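PDB 2IB0: conserved hypothetical alanine RICH protein, which is of unknown function but folds as a four-helix bundle, probably related to the ferritin-like proteins. Local coordinates for residues 140-143 and 144-148. Numbering follows the deposited sequence.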
loop_
_atom_site.group_PDB
_atom_site.type_symbol
_atom_site.label_atom_id
_atom_site.label_comp_id
_atom_site.label_asym_id
_atom_site.label_seq_id
_atom_site.Cartn_x
_atom_site.Cartn_y
_atom_site.Cartn_z
ATOM N N MET A 140 -3.597 -6.681 -0.246
ATOM C CA MET A 140 -4.704 -7.667 -0.158
ATOM C C MET A 140 -5.802 -7.462 -1.203
ATOM O O MET A 140 -6.262 -8.442 -1.819
ATOM C CB MET A 140 -5.334 -7.735 1.239
ATOM C CG MET A 140 -4.646 -8.682 2.246
ATOM S SD MET A 140 -4.392 -10.430 1.743
ATOM C CE MET A 140 -5.792 -10.659 0.859
ATOM N N ALA A 141 -6.256 -6.215 -1.367
ATOM C CA ALA A 141 -7.230 -5.837 -2.411
ATOM C C ALA A 141 -6.742 -6.202 -3.814
ATOM O O ALA A 141 -7.534 -6.716 -4.628
ATOM C CB ALA A 141 -7.617 -4.303 -2.327
ATOM N N THR A 142 -5.463 -5.941 -4.135
ATOM C CA THR A 142 -5.004 -6.268 -5.471
ATOM C C THR A 142 -5.017 -7.800 -5.665
ATOM O O THR A 142 -5.288 -8.284 -6.754
ATOM C CB THR A 142 -3.555 -5.744 -5.804
ATOM O OG1 THR A 142 -2.608 -6.510 -5.061
ATOM C CG2 THR A 142 -3.385 -4.307 -5.443
ATOM N N ARG A 143 -4.654 -8.553 -4.629
ATOM C CA ARG A 143 -4.711 -10.021 -4.697
ATOM C C ARG A 143 -6.141 -10.580 -4.939
ATOM O O ARG A 143 -6.315 -11.518 -5.688
ATOM C CB ARG A 143 -4.130 -10.635 -3.413
ATOM C CG ARG A 143 -2.684 -10.328 -3.293
ATOM C CD ARG A 143 -1.991 -10.886 -2.021
ATOM N NE ARG A 143 -1.971 -12.350 -2.059
ATOM C CZ ARG A 143 -1.822 -13.164 -1.004
ATOM N NH1 ARG A 143 -1.672 -12.690 0.249
ATOM N NH2 ARG A 143 -1.836 -14.486 -1.205
ATOM N N TRP A 144 -7.149 -10.001 -4.315
ATOM C CA TRP A 144 -8.538 -10.409 -4.558
ATOM C C TRP A 144 -9.077 -9.961 -5.918
ATOM O O TRP A 144 -9.885 -10.655 -6.515
ATOM C CB TRP A 144 -9.459 -9.933 -3.427
ATOM C CG TRP A 144 -9.321 -10.758 -2.201
ATOM C CD1 TRP A 144 -8.646 -10.432 -1.045
ATOM C CD2 TRP A 144 -9.890 -12.071 -1.986
ATOM N NE1 TRP A 144 -8.749 -11.477 -0.129
ATOM C CE2 TRP A 144 -9.518 -12.483 -0.677
ATOM C CE3 TRP A 144 -10.687 -12.930 -2.774
ATOM C CZ2 TRP A 144 -9.915 -13.743 -0.125
ATOM C CZ3 TRP A 144 -11.083 -14.190 -2.219
ATOM C CH2 TRP A 144 -10.682 -14.569 -0.911
ATOM N N ASN A 145 -8.599 -8.807 -6.409
ATOM C CA ASN A 145 -8.922 -8.325 -7.731
ATOM C C ASN A 145 -8.321 -9.220 -8.822
ATOM O O ASN A 145 -8.904 -9.391 -9.887
ATOM C CB ASN A 145 -8.404 -6.910 -7.900
ATOM C CG ASN A 145 -9.449 -5.858 -7.584
ATOM O OD1 ASN A 145 -9.167 -4.856 -6.860
ATOM N ND2 ASN A 145 -10.655 -6.036 -8.141
ATOM N N ARG A 146 -7.140 -9.761 -8.543
ATOM C CA ARG A 146 -6.498 -10.721 -9.405
ATOM C C ARG A 146 -7.312 -12.033 -9.422
ATOM O O ARG A 146 -7.461 -12.650 -10.470
ATOM C CB ARG A 146 -5.071 -10.973 -8.924
ATOM C CG ARG A 146 -4.205 -11.741 -9.861
ATOM C CD ARG A 146 -2.728 -11.539 -9.426
ATOM N NE ARG A 146 -2.260 -10.171 -9.711
ATOM C CZ ARG A 146 -1.523 -9.402 -8.890
ATOM N NH1 ARG A 146 -1.148 -9.822 -7.690
ATOM N NH2 ARG A 146 -1.176 -8.183 -9.280
ATOM N N VAL A 147 -7.847 -12.443 -8.268
ATOM C CA VAL A 147 -8.809 -13.542 -8.237
ATOM C C VAL A 147 -10.051 -13.259 -9.115
ATOM O O VAL A 147 -10.404 -14.070 -9.988
ATOM C CB VAL A 147 -9.185 -13.923 -6.759
ATOM C CG1 VAL A 147 -10.297 -14.989 -6.737
ATOM C CG2 VAL A 147 -7.941 -14.459 -6.035
ATOM N N LEU A 148 -10.735 -12.125 -8.910
ATOM C CA LEU A 148 -11.907 -11.773 -9.753
ATOM C C LEU A 148 -11.586 -11.802 -11.236
ATOM O O LEU A 148 -12.352 -12.338 -12.006
ATOM C CB LEU A 148 -12.427 -10.371 -9.412
ATOM C CG LEU A 148 -13.217 -10.298 -8.109
ATOM C CD1 LEU A 148 -13.522 -8.832 -7.752
ATOM C CD2 LEU A 148 -14.503 -11.118 -8.268
#
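Trp144 and Met140, one helical turn apart, lie side by side and point the same way off helix 124-150. The methionine chain bends at chi2 and chi3, which brings its methyl to the pyrrole part of the indole, Met140 CE 3.2 Å from Trp144 NE1. Trp144 CD1 lies 3.2 Å from Met140 O, which meets the ring obliquely and also accepts the bond from Trp144 N (3.1 Å). That bond is one of four i+4 to i backbone bonds joining 140-143 to 144-148, the regular ladder of an alpha-helix. Another runs from Arg146 N to Thr142 O (3.0 Å), and the same Thr142 O lies over one face of the Arg146 guanidinium. Arg143 meets the following turn mostly through its backbone: Val147 CG2 rests 3.4 Å from Arg143 O. With CG anti to its own carbonyl carbon (chi1 -65°) and a bend at chi3 (66°), the arginine chain runs off the other way, toward a weak, long ion pair with Asp57. On the flank facing the second subunit, Thr142 OG1 bonds back to Val139 O of its own chain; Thr142 packs on Val139 of the second subunit, and Arg143 on its Arg146. Trp144 is buried in the four-helix bundle: it packs on Val43 of helix 18-46, Leu54 of helix 52-75, and Ala103 and Val104 of helix 96-120, while Met140 beside it reaches Tyr40, Gln61 and Glu107 on the same three helices.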